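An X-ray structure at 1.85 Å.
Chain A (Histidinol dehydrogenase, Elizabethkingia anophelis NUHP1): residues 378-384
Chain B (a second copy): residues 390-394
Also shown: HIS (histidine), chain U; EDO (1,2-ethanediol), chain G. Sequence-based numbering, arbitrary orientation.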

# COMPACT_ATOMS: atom_id res chain seq x y z
N TYR A 378 2.31 10.47 -8.25
CA TYR A 378 1.89 9.30 -7.49
C TYR A 378 0.58 9.53 -6.75
O TYR A 378 0.05 8.57 -6.17
CB TYR A 378 2.99 8.88 -6.53
CG TYR A 378 4.09 8.14 -7.26
CD1 TYR A 378 3.85 6.89 -7.84
CD2 TYR A 378 5.35 8.70 -7.42
CE1 TYR A 378 4.84 6.21 -8.52
CE2 TYR A 378 6.35 8.02 -8.12
CZ TYR A 378 6.08 6.77 -8.66
OH TYR A 378 7.06 6.09 -9.34
N ALA A 379 0.02 10.74 -6.76
CA ALA A 379 -1.33 10.89 -6.23
C ALA A 379 -2.35 10.16 -7.10
O ALA A 379 -3.49 9.97 -6.65
CB ALA A 379 -1.70 12.37 -6.09
N ARG A 380 -1.97 9.70 -8.30
CA ARG A 380 -2.86 8.87 -9.10
C ARG A 380 -3.10 7.50 -8.49
O ARG A 380 -4.10 6.86 -8.83
CB ARG A 380 -2.30 8.67 -10.52
CG ARG A 380 -2.14 9.97 -11.27
CD ARG A 380 -1.53 9.77 -12.66
NE ARG A 380 -1.23 11.08 -13.26
CZ ARG A 380 -0.01 11.51 -13.55
NH1 ARG A 380 1.04 10.74 -13.32
NH2 ARG A 380 0.17 12.72 -14.09
N ASN A 381 -2.17 7.00 -7.67
CA ASN A 381 -2.30 5.62 -7.22
C ASN A 381 -1.85 5.38 -5.79
O ASN A 381 -1.89 4.22 -5.35
CB ASN A 381 -1.55 4.66 -8.19
CG ASN A 381 -0.14 5.17 -8.63
OD1 ASN A 381 0.40 6.11 -8.06
ND2 ASN A 381 0.43 4.52 -9.63
N TYR A 382 -1.48 6.41 -5.04
CA TYR A 382 -1.16 6.27 -3.63
C TYR A 382 -1.87 7.35 -2.84
O TYR A 382 -2.25 8.38 -3.38
CB TYR A 382 0.36 6.41 -3.36
CG TYR A 382 1.20 5.28 -3.91
CD1 TYR A 382 1.60 4.22 -3.08
CD2 TYR A 382 1.60 5.27 -5.24
CE1 TYR A 382 2.39 3.18 -3.57
CE2 TYR A 382 2.38 4.23 -5.74
CZ TYR A 382 2.77 3.19 -4.90
OH TYR A 382 3.55 2.16 -5.38
N SER A 383 -1.98 7.12 -1.52
CA SER A 383 -2.46 8.11 -0.57
C SER A 383 -1.29 8.68 0.22
O SER A 383 -0.20 8.12 0.26
CB SER A 383 -3.47 7.50 0.43
OG SER A 383 -4.55 6.85 -0.22
N GLY A 384 -1.54 9.80 0.89
CA GLY A 384 -0.60 10.24 1.90
C GLY A 384 -0.57 9.27 3.07
O GLY A 384 -1.48 8.46 3.26
N PHE B 390 -8.31 -0.02 -3.93
CA PHE B 390 -8.72 0.52 -5.22
C PHE B 390 -8.96 2.02 -5.18
O PHE B 390 -9.43 2.59 -6.17
CB PHE B 390 -9.98 -0.21 -5.69
CG PHE B 390 -9.75 -1.67 -6.00
CD1 PHE B 390 -9.35 -2.06 -7.28
CD2 PHE B 390 -9.89 -2.63 -5.01
CE1 PHE B 390 -9.13 -3.40 -7.58
CE2 PHE B 390 -9.66 -3.97 -5.29
CZ PHE B 390 -9.28 -4.36 -6.58
N ILE B 391 -8.64 2.68 -4.06
CA ILE B 391 -8.94 4.09 -3.86
C ILE B 391 -7.69 4.81 -3.38
O ILE B 391 -6.72 4.20 -2.92
CB ILE B 391 -10.09 4.28 -2.84
CG1 ILE B 391 -9.69 3.66 -1.50
CG2 ILE B 391 -11.36 3.65 -3.37
CD1 ILE B 391 -10.65 4.01 -0.34
N LYS B 392 -7.74 6.14 -3.47
CA LYS B 392 -6.86 7.04 -2.76
C LYS B 392 -7.69 7.78 -1.73
O LYS B 392 -8.83 8.16 -2.02
CB LYS B 392 -6.19 8.05 -3.71
CG LYS B 392 -5.50 7.47 -4.97
CD LYS B 392 -6.40 7.50 -6.21
CE LYS B 392 -6.65 8.92 -6.72
NZ LYS B 392 -7.43 8.97 -8.00
N LYS B 393 -7.14 7.97 -0.53
CA LYS B 393 -7.81 8.75 0.51
C LYS B 393 -7.17 10.13 0.54
O LYS B 393 -6.03 10.28 0.99
CB LYS B 393 -7.71 8.05 1.87
CG LYS B 393 -8.34 6.64 1.86
CD LYS B 393 -8.54 6.09 3.28
CE LYS B 393 -9.14 4.68 3.24
NZ LYS B 393 -9.37 4.12 4.61
N ILE B 394 -7.90 11.11 0.02
CA ILE B 394 -7.41 12.48 -0.11
C ILE B 394 -7.74 13.24 1.18
O ILE B 394 -8.87 13.18 1.66
CB ILE B 394 -8.04 13.17 -1.33
CG1 ILE B 394 -7.70 12.38 -2.61
CG2 ILE B 394 -7.58 14.63 -1.43
CD1 ILE B 394 -8.34 12.98 -3.87
N HIS U . -16.10 9.50 3.41
CA HIS U . -15.23 9.51 2.25
C HIS U . -15.93 10.05 1.00
O HIS U . -15.64 9.61 -0.12
CB HIS U . -14.70 8.10 1.98
CG HIS U . -13.37 7.84 2.62
ND1 HIS U . -12.68 8.80 3.33
CD2 HIS U . -12.60 6.72 2.66
CE1 HIS U . -11.55 8.28 3.78
NE2 HIS U . -11.49 7.02 3.39
OXT HIS U . -16.78 10.94 1.08
C1 EDO G . 3.50 7.52 -11.63
O1 EDO G . 3.96 8.87 -11.57
C2 EDO G . 2.01 7.47 -11.31
O2 EDO G . 1.28 7.87 -12.48
O HOH W 1 -6.21 7.74 -10.29
O HOH W 2 -3.97 3.87 -2.96
O HOH W 3 -3.75 11.46 0.09

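The chain A stretch opens with a short 3-10 segment that Y378(A) pins by its carbonyl: its O accepts from N381(A) N at 3.1 Å and Y382(A) N at 2.9 Å. Y378(A) itself does not reach the chain B stretch, and the carbonyls of the next residues face the K392(B) side chain. A379(A) O lies 3.3 Å from K392(B) CE, and R380(A) O 3.5 Å from K392(B) CD. The small methyl of A379(A) points sideways, while R380(A) directs its CA-to-CB bond away. K392(B) NZ donates to water 1 (2.9 Å), which donates to R380(A) O (2.7 Å). The CA-to-CB bonds of N381(A) and Y382(A) also lead away, and their closest contact atoms are backbone. Water 2 donates to both N381(A) O (3.2 Å) and I391(B) O (2.8 Å); Y382(A) O sits 3.7 Å from K392(B) CG.

A long, flexible chain suits this track. K392(B), with chi2 at 96° between wells and chi3 p, lays its methylenes along the carbonyls.

S383(A) points toward the strand and makes the one direct hydrogen bond: K393(B) N donates to its OG at 2.8 Å, nearly straight at 173°. Serine is short enough to offer that acceptor close to the backbone. The stretches bury 229 Å² in sum, K392(B) (79 Å²) and S383(A) (52 Å²) being most covered. At G384(A), N donates to water 3 (2.9 Å).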